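Side-chain contacts in putative primary metabolism protein HVA1 (Cryptococcus neoformans, PDB 4P5N), which may play a role in primary metabolism and is associated with virulence of this pathogenic fungus in mammals: residues D17-P22 / P51-T56; D34-K39 / A43-K48. One frame throughout, in Å; residues are numbered along the deposited sequence.

Contact 1 (D17-P22 / P51-T56); sequences DTVYTP and PKVLFT. With SO4 (sulfate ion), chain H.
Val19 and Phe55 mark the nearest backbone approach of two strands, 18-22 and 52-56, whose axes pass 8.7 Å apart at a signed angle of -96°, far too steep for sheet pairing. What fills the gap is a methyl resting on an aromatic face. Val19 CG2 sits almost centrally above the Phe55 ring, 3.6 Å from the centroid and only 12° off the ring normal, a clear CH-pi contact. It leans slightly toward the root of the ring, its closest approach being Val19 CG2 to Phe55 CD1 at 3.6 Å. The same methyl reaches Val53 CG1 at 4.4 Å, so one branch of Val19 serves both partners. Thr21 approaches from another direction: its CG2 lies at the ring edge, near the ring plane, 4.4 Å from Phe55 CZ. Its hydroxyl is trans to its own backbone N (chi1 -179°) and binds a cadmium ion together with His65, so the two branches of Thr21 divide apolar from polar duty. Val32, on the strand between these two, touches both Val19 and Val53, while Val63 and His65 of strand 62-65 also meet Phe55. Away from this cluster, Lys52 NZ donates to a sulfate oxygen, O4, at 3.0 Å, and more weakly to O2; the carbonyls of Lys48 and Asn49 and Asn66 OD1 are further acceptors, more than its three hydrogens can fully serve. With only apolar groups meeting between the strands, the contact depends on shape and dispersion, as expected inside a small barrel of the SH3 clan, to which this Tudor domain belongs.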
ATOM      1  N   ASP A  17      15.825  -4.066  -8.401  1.00 14.41           N
ATOM      2  CA  ASP A  17      16.702  -4.411  -7.277  1.00 13.24           C
ATOM      3  C   ASP A  17      15.911  -5.129  -6.196  1.00 13.04           C
ATOM      4  O   ASP A  17      14.709  -4.875  -5.999  1.00 13.52           O
ATOM      5  CB  ASP A  17      17.316  -3.164  -6.613  1.00 15.31           C
ATOM      6  CG  ASP A  17      18.388  -2.479  -7.466  1.00 14.75           C
ATOM      7  OD1 ASP A  17      18.703  -2.961  -8.565  1.00 18.57           O
ATOM      8  OD2 ASP A  17      18.933  -1.431  -7.011  1.00 16.10           O
ATOM      9  N   THR A  18      16.592  -6.012  -5.475  1.00 12.14           N
ATOM     10  CA  THR A  18      16.003  -6.623  -4.297  1.00 12.29           C
ATOM     11  C   THR A  18      16.132  -5.678  -3.118  1.00  9.40           C
ATOM     12  O   THR A  18      17.243  -5.278  -2.774  1.00 11.44           O
ATOM     13  CB  THR A  18      16.703  -7.937  -3.912  1.00 12.95           C
ATOM     14  OG1 THR A  18      16.724  -8.823  -5.037  1.00 17.12           O
ATOM     15  CG2 THR A  18      15.959  -8.612  -2.772  1.00 15.39           C
ATOM     16  N   VAL A  19      14.993  -5.333  -2.509  1.00  9.57           N
ATOM     17  CA  VAL A  19      14.974  -4.521  -1.283  1.00  9.24           C
ATOM     18  C   VAL A  19      14.459  -5.343  -0.100  1.00  8.24           C
ATOM     19  O   VAL A  19      13.778  -6.353  -0.286  1.00  9.08           O
ATOM     20  CB  VAL A  19      14.175  -3.206  -1.445  1.00  8.92           C
ATOM     21  CG1 VAL A  19      14.900  -2.280  -2.408  1.00 10.89           C
ATOM     22  CG2 VAL A  19      12.724  -3.466  -1.873  1.00  9.34           C
ATOM     23  N   TYR A  20      14.758  -4.878   1.111  1.00  8.37           N
ATOM     24  CA  TYR A  20      14.497  -5.618   2.337  1.00  7.37           C
ATOM     25  C   TYR A  20      14.118  -4.653   3.456  1.00  7.65           C
ATOM     26  O   TYR A  20      14.766  -3.629   3.644  1.00  9.27           O
ATOM     27  CB  TYR A  20      15.779  -6.371   2.739  1.00  8.55           C
ATOM     28  CG  TYR A  20      15.755  -6.998   4.113  1.00  8.63           C
ATOM     29  CD1 TYR A  20      16.114  -6.258   5.259  1.00 10.20           C
ATOM     30  CD2 TYR A  20      15.408  -8.339   4.275  1.00 10.35           C
ATOM     31  CE1 TYR A  20      16.106  -6.835   6.515  1.00 10.60           C
ATOM     32  CE2 TYR A  20      15.401  -8.929   5.535  1.00 11.61           C
ATOM     33  CZ  TYR A  20      15.747  -8.177   6.652  1.00 11.78           C
ATOM     34  OH  TYR A  20      15.744  -8.761   7.898  1.00 13.51           O
ATOM     35  N   THR A  21      13.082  -4.997   4.200  1.00  8.64           N
ATOM     36  CA  THR A  21      12.795  -4.330   5.446  1.00  8.88           C
ATOM     37  C   THR A  21      12.330  -5.353   6.486  1.00  8.23           C
ATOM     38  O   THR A  21      11.520  -6.214   6.173  1.00  8.96           O
ATOM     39  CB  THR A  21      11.745  -3.223   5.269  1.00 10.80           C
ATOM     40  OG1 THR A  21      11.528  -2.603   6.534  1.00 15.00           O
ATOM     41  CG2 THR A  21      10.417  -3.756   4.701  1.00 11.34           C
ATOM     42  N   PRO A  22      12.850  -5.281   7.719  1.00  9.07           N
ATOM     43  CA  PRO A  22      12.414  -6.230   8.737  1.00  8.86           C
ATOM     44  C   PRO A  22      11.299  -5.647   9.584  1.00  9.88           C
ATOM     45  O   PRO A  22      11.179  -4.426   9.712  1.00 11.90           O
ATOM     46  CB  PRO A  22      13.665  -6.399   9.591  1.00 10.37           C
ATOM     47  CG  PRO A  22      14.271  -5.023   9.569  1.00 10.60           C
ATOM     48  CD  PRO A  22      14.010  -4.495   8.171  1.00  9.72           C
ATOM     49  N   PRO A  51       8.697  10.018  -0.990  1.00  8.16           N
ATOM     50  CA  PRO A  51       8.930   8.888  -1.896  1.00  8.73           C
ATOM     51  C   PRO A  51       8.475   7.533  -1.352  1.00  8.32           C
ATOM     52  O   PRO A  51       8.508   7.284  -0.132  1.00  8.90           O
ATOM     53  CB  PRO A  51      10.454   8.904  -2.095  1.00  9.64           C
ATOM     54  CG  PRO A  51      10.997   9.502  -0.821  1.00  8.94           C
ATOM     55  CD  PRO A  51       9.951  10.544  -0.415  1.00  8.13           C
ATOM     56  N   LYS A  52       8.013   6.683  -2.265  1.00  9.20           N
ATOM     57  CA  LYS A  52       7.657   5.305  -1.926  1.00  8.64           C
ATOM     58  C   LYS A  52       8.286   4.349  -2.919  1.00  8.74           C
ATOM     59  O   LYS A  52       8.302   4.620  -4.119  1.00 10.60           O
ATOM     60  CB  LYS A  52       6.140   5.105  -1.950  1.00  9.84           C
ATOM     61  CG  LYS A  52       5.431   5.634  -0.723  1.00  9.20           C
ATOM     62  CD  LYS A  52       5.775   4.835   0.525  1.00  9.98           C
ATOM     63  CE  LYS A  52       4.793   5.161   1.634  1.00 10.93           C
ATOM     64  NZ  LYS A  52       5.080   6.477   2.278  1.00 10.07           N
ATOM     65  N   VAL A  53       8.810   3.246  -2.399  1.00  7.90           N
ATOM     66  CA  VAL A  53       9.342   2.160  -3.206  1.00  8.80           C
ATOM     67  C   VAL A  53       8.242   1.096  -3.236  1.00  9.62           C
ATOM     68  O   VAL A  53       7.806   0.620  -2.196  1.00  9.53           O
ATOM     69  CB  VAL A  53      10.651   1.604  -2.589  1.00  8.56           C
ATOM     70  CG1 VAL A  53      11.202   0.424  -3.388  1.00 11.37           C
ATOM     71  CG2 VAL A  53      11.723   2.688  -2.537  1.00 10.00           C
ATOM     72  N   LEU A  54       7.797   0.737  -4.437  1.00  9.62           N
ATOM     73  CA  LEU A  54       6.756  -0.276  -4.599  1.00  9.46           C
ATOM     74  C   LEU A  54       7.415  -1.585  -5.000  1.00  9.19           C
ATOM     75  O   LEU A  54       8.158  -1.625  -5.981  1.00 10.25           O
ATOM     76  CB  LEU A  54       5.730   0.131  -5.671  1.00 12.77           C
ATOM     77  CG  LEU A  54       5.097   1.531  -5.606  1.00 17.13           C
ATOM     78  CD1 LEU A  54       3.860   1.648  -6.488  1.00 18.48           C
ATOM     79  CD2 LEU A  54       4.791   2.005  -4.195  1.00 17.69           C
ATOM     80  N   PHE A  55       7.163  -2.637  -4.221  1.00  9.41           N
ATOM     81  CA  PHE A  55       7.698  -3.968  -4.519  1.00  9.15           C
ATOM     82  C   PHE A  55       6.755  -5.057  -4.055  1.00  8.80           C
ATOM     83  O   PHE A  55       5.917  -4.831  -3.185  1.00 10.78           O
ATOM     84  CB  PHE A  55       9.114  -4.176  -3.915  1.00 10.09           C
ATOM     85  CG  PHE A  55       9.180  -4.214  -2.387  1.00  9.64           C
ATOM     86  CD1 PHE A  55       9.162  -3.044  -1.619  1.00 11.20           C
ATOM     87  CD2 PHE A  55       9.352  -5.430  -1.722  1.00 10.17           C
ATOM     88  CE1 PHE A  55       9.279  -3.095  -0.226  1.00 11.27           C
ATOM     89  CE2 PHE A  55       9.472  -5.492  -0.337  1.00 10.57           C
ATOM     90  CZ  PHE A  55       9.442  -4.324   0.417  1.00 11.09           C
ATOM     91  N   THR A  56       6.895  -6.246  -4.640  1.00  9.73           N
ATOM     92  CA  THR A  56       6.129  -7.392  -4.187  1.00  9.56           C
ATOM     93  C   THR A  56       7.020  -8.248  -3.312  1.00  9.55           C
ATOM     94  O   THR A  56       8.139  -8.564  -3.700  1.00 10.31           O
ATOM     95  CB  THR A  56       5.622  -8.185  -5.401  1.00 10.11           C
ATOM     96  OG1 THR A  56       4.783  -7.319  -6.186  1.00 13.82           O
ATOM     97  CG2 THR A  56       4.830  -9.386  -4.959  1.00 12.18           C
TER
HETATM   98  S   SO4 H 106       4.495   6.283   5.853  1.00 16.05           S
HETATM   99  O1  SO4 H 106       3.576   5.940   6.972  1.00 19.63           O
HETATM  100  O2  SO4 H 106       4.983   5.057   5.164  1.00 18.63           O
HETATM  101  O3  SO4 H 106       5.625   7.098   6.343  1.00 16.04           O
HETATM  102  O4  SO4 H 106       3.693   7.017   4.845  1.00 16.25           O

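Contact 2 (D34-K39 / A43-K48); sequences DIVTTK and AEKGVK. With CD (cadmium ion), chain D; SO4 (sulfate ion), chain G; SO4 (sulfate ion), chain O.
Ala43 N closes a helical turn onto Lys39 O at 2.9 Å, and Ala43 CB lies 3.5 Å from that same oxygen. At the other end of this residue, Ala43 O accepts Gly46 N at 3.1 Å and also His28 of the second subunit. Lys45 then turns back to strand 34-36. In the conformer described here, its CG, anti to the carbonyl carbon (chi1 -54°), lies 4.2 Å from Val36 CG2; bends at chi2 and chi4 then bring the ammonium to the Asp34 carboxylate. The two side chains cross at about a right angle, and Lys45 NZ meets Asp34 OD2 at 3.1 Å nearly in line with the C-O bond, forming a salt bridge. Because a second conformer of Lys45 was deposited, the bridge may be only part-time. Asp34 also chelates a cadmium ion through OD1 at 2.6 Å and OD2 at 2.7 Å, with Glu41 completing the pair of protein ligands; OD2 therefore probably shares its charge between metal and ammonium. Gly46 follows with positive phi, ending the helix in a Schellman motif. Val47 packs on Ala42 and Leu54, residues that Val36 touches as well. Last comes Lys48, whose NZ donates to a sulfate oxygen, O3, at 2.6 Å. At the opposite helix end, Lys39 N points almost straight at another sulfate (176°), and the Thr38 hydroxyl, set between its backbone N and carbonyl carbon, caps Glu41 N. The whole is a short helix with an N-cap at its start and a Schellman turn at its finish, folded back on the strand it follows beside a surface cadmium site.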
ATOM      1  N   ASP A  34       8.573  -0.177  -8.910  1.00 13.73           N
ATOM      2  CA  ASP A  34       8.412   1.231  -9.210  1.00 15.76           C
ATOM      3  C   ASP A  34       8.896   2.079  -8.041  1.00 12.29           C
ATOM      4  O   ASP A  34       8.895   1.645  -6.894  1.00 13.99           O
ATOM      5  CB  ASP A  34       6.932   1.527  -9.485  1.00 19.57           C
ATOM      6  CG  ASP A  34       6.720   2.724 -10.380  1.00 24.87           C
ATOM      7  OD1 ASP A  34       7.696   3.441 -10.721  1.00 27.28           O
ATOM      8  OD2 ASP A  34       5.547   2.967 -10.738  1.00 31.88           O
ATOM      9  N   ILE A  35       9.324   3.293  -8.365  1.00 13.63           N
ATOM     10  CA  ILE A  35       9.751   4.270  -7.388  1.00 13.19           C
ATOM     11  C   ILE A  35       8.926   5.518  -7.665  1.00 14.68           C
ATOM     12  O   ILE A  35       9.009   6.111  -8.741  1.00 18.23           O
ATOM     13  CB  ILE A  35      11.259   4.543  -7.524  1.00 16.09           C
ATOM     14  CG1 ILE A  35      12.047   3.251  -7.269  1.00 14.80           C
ATOM     15  CG2 ILE A  35      11.697   5.623  -6.553  1.00 18.86           C
ATOM     16  CD1 ILE A  35      13.509   3.312  -7.632  1.00 19.97           C
ATOM     17  N   VAL A  36       8.102   5.883  -6.697  1.00 11.47           N
ATOM     18  CA  VAL A  36       7.157   6.982  -6.821  1.00 12.29           C
ATOM     19  C   VAL A  36       7.732   8.197  -6.094  1.00 13.99           C
ATOM     20  O   VAL A  36       8.100   8.103  -4.907  1.00 13.33           O
ATOM     21  CB  VAL A  36       5.823   6.576  -6.173  1.00 14.30           C
ATOM     22  CG1 VAL A  36       4.865   7.732  -6.148  1.00 15.64           C
ATOM     23  CG2 VAL A  36       5.212   5.402  -6.910  1.00 15.42           C
ATOM     24  N   THR A  37       7.847   9.331  -6.789  1.00 12.46           N
ATOM     25  CA  THR A  37       8.535  10.488  -6.188  1.00 13.02           C
ATOM     26  C   THR A  37       7.751  11.790  -6.181  1.00 13.21           C
ATOM     27  O   THR A  37       8.284  12.806  -5.753  1.00 17.19           O
ATOM     28  CB  THR A  37       9.887  10.796  -6.860  1.00 15.13           C
ATOM     29  OG1 THR A  37       9.684  11.021  -8.256  1.00 20.06           O
ATOM     30  CG2 THR A  37      10.875   9.656  -6.668  1.00 18.13           C
ATOM     31  N   THR A  38       6.532  11.790  -6.704  1.00 12.59           N
ATOM     32  CA  THR A  38       5.707  12.986  -6.669  1.00 13.59           C
ATOM     33  C   THR A  38       4.363  12.681  -6.032  1.00 15.30           C
ATOM     34  O   THR A  38       3.902  11.533  -6.037  1.00 13.01           O
ATOM     35  CB  THR A  38       5.446  13.560  -8.080  1.00 15.89           C
ATOM     36  OG1 THR A  38       4.750  12.579  -8.868  1.00 17.08           O
ATOM     37  CG2 THR A  38       6.752  13.956  -8.770  1.00 15.85           C
ATOM     38  N   LYS A  39       3.721  13.725  -5.510  1.00 15.37           N
ATOM     39  CA  LYS A  39       2.394  13.575  -4.919  0.60 16.77           C
ATOM     40  C   LYS A  39       1.392  13.073  -5.958  1.00 17.15           C
ATOM     41  O   LYS A  39       0.532  12.242  -5.636  1.00 17.55           O
ATOM     42  CB  LYS A  39       1.946  14.884  -4.249  0.60 23.08           C
ATOM     43  CG  LYS A  39       0.477  14.944  -3.859  0.60 26.13           C
ATOM     44  CD  LYS A  39       0.194  16.091  -2.904  0.60 32.14           C
ATOM     45  CE  LYS A  39       0.082  17.419  -3.636  0.60 33.57           C
ATOM     46  NZ  LYS A  39      -0.647  18.423  -2.815  0.60 32.64           N
ATOM     47  N   ALA A  43      -0.685   9.587  -5.842  1.00 13.70           N
ATOM     48  CA  ALA A  43      -2.131   9.544  -5.933  1.00 13.26           C
ATOM     49  C   ALA A  43      -2.585   8.549  -7.001  1.00 14.08           C
ATOM     50  O   ALA A  43      -3.469   7.734  -6.754  1.00 14.44           O
ATOM     51  CB  ALA A  43      -2.696  10.927  -6.197  1.00 16.43           C
ATOM     52  N   GLU A  44      -1.966   8.603  -8.176  1.00 14.47           N
ATOM     53  CA  GLU A  44      -2.310   7.681  -9.254  1.00 15.99           C
ATOM     54  C   GLU A  44      -2.100   6.203  -8.874  1.00 14.90           C
ATOM     55  O   GLU A  44      -2.885   5.352  -9.266  1.00 15.57           O
ATOM     56  CB  GLU A  44      -1.535   8.021 -10.521  1.00 19.88           C
ATOM     57  CG  GLU A  44      -1.795   7.066 -11.674  1.00 21.81           C
ATOM     58  CD  GLU A  44      -0.891   7.324 -12.854  1.00 30.82           C
ATOM     59  OE1 GLU A  44       0.342   7.391 -12.656  1.00 35.34           O
ATOM     60  OE2 GLU A  44      -1.414   7.448 -13.980  1.00 42.03           O
ATOM     61  N   LYS A  45      -1.050   5.926  -8.104  0.50 15.19           N
ATOM     62  CA  LYS A  45      -0.709   4.559  -7.715  0.50 15.51           C
ATOM     63  C   LYS A  45      -1.368   4.140  -6.398  0.50 15.31           C
ATOM     64  O   LYS A  45      -1.115   3.042  -5.899  0.50 18.68           O
ATOM     65  CB  LYS A  45       0.812   4.392  -7.632  0.50 17.48           C
ATOM     66  CG  LYS A  45       1.551   4.797  -8.899  0.50 20.55           C
ATOM     67  CD  LYS A  45       1.379   3.786 -10.021  0.50 23.24           C
ATOM     68  CE  LYS A  45       1.794   4.369 -11.368  0.50 23.43           C
ATOM     69  NZ  LYS A  45       3.208   4.853 -11.390  0.50 23.88           N
ATOM     70  N   GLY A  46      -2.204   5.015  -5.839  1.00 16.02           N
ATOM     71  CA  GLY A  46      -2.960   4.707  -4.629  1.00 14.68           C
ATOM     72  C   GLY A  46      -2.160   4.629  -3.347  1.00 14.47           C
ATOM     73  O   GLY A  46      -2.574   3.964  -2.408  1.00 15.95           O
ATOM     74  N   VAL A  47      -1.012   5.300  -3.318  1.00 13.65           N
ATOM     75  CA  VAL A  47      -0.156   5.324  -2.132  1.00 13.33           C
ATOM     76  C   VAL A  47      -0.045   6.749  -1.610  1.00 13.77           C
ATOM     77  O   VAL A  47      -0.514   7.678  -2.258  1.00 15.86           O
ATOM     78  CB  VAL A  47       1.241   4.692  -2.376  1.00 12.14           C
ATOM     79  CG1 VAL A  47       1.082   3.250  -2.857  1.00 14.90           C
ATOM     80  CG2 VAL A  47       2.061   5.490  -3.377  1.00 13.25           C
ATOM     81  N   LYS A  48       0.573   6.905  -0.445  1.00 14.74           N
ATOM     82  CA  LYS A  48       0.668   8.204   0.221  1.00 13.41           C
ATOM     83  C   LYS A  48       2.107   8.506   0.571  1.00 11.29           C
ATOM     84  O   LYS A  48       2.926   7.582   0.733  1.00 10.73           O
ATOM     85  CB  LYS A  48      -0.149   8.207   1.512  1.00 18.57           C
ATOM     86  CG  LYS A  48      -1.643   8.013   1.328  1.00 24.19           C
ATOM     87  CD  LYS A  48      -2.356   7.846   2.661  1.00 28.14           C
ATOM     88  CE  LYS A  48      -2.681   9.189   3.291  1.00 36.02           C
ATOM     89  NZ  LYS A  48      -3.806   9.031   4.246  1.00 38.75           N
TER
HETATM   90 CD    CD D 102       6.434   5.128 -12.158  0.50 23.34          CD
HETATM   91  S   SO4 G 105       5.918  16.477  -4.377  0.50 19.89           S
HETATM   92  O1  SO4 G 105       6.181  15.252  -3.588  0.50 18.97           O
HETATM   93  O2  SO4 G 105       5.304  17.504  -3.515  0.50 23.14           O
HETATM   94  O3  SO4 G 105       5.017  16.178  -5.504  0.50 16.45           O
HETATM   95  O4  SO4 G 105       7.192  16.989  -4.927  0.50 24.99           O
HETATM   96  S   SO4 O 106      -7.041   9.335   4.061  0.80 22.68           S
HETATM   97  O1  SO4 O 106      -6.343  10.264   4.974  0.80 26.53           O
HETATM   98  O2  SO4 O 106      -7.527   8.186   4.848  0.80 23.86           O
HETATM   99  O3  SO4 O 106      -6.089   8.820   3.061  0.80 27.38           O
HETATM  100  O4  SO4 O 106      -8.175   9.998   3.378  0.80 21.14           O

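The centres of the two contacts lie about 14 Å apart, with contact 1 buried near the centre of the fold and contact 2 at the surface. In sequence, both segments of contact 2 fall between 17-22 and 51-56. One antiparallel sheet unites them: strand 26-36, which supplies the start of 34-39, runs between strands 18-23 and 52-56. Strand 52-56 also touches contact 2 directly, through probable backbone hydrogen bonds from Leu54 N to Asp34 O and from Val36 N to Lys52 O. The interior packing of the Tudor domain is thus continuous with the surface where helix 39-44 meets the second subunit.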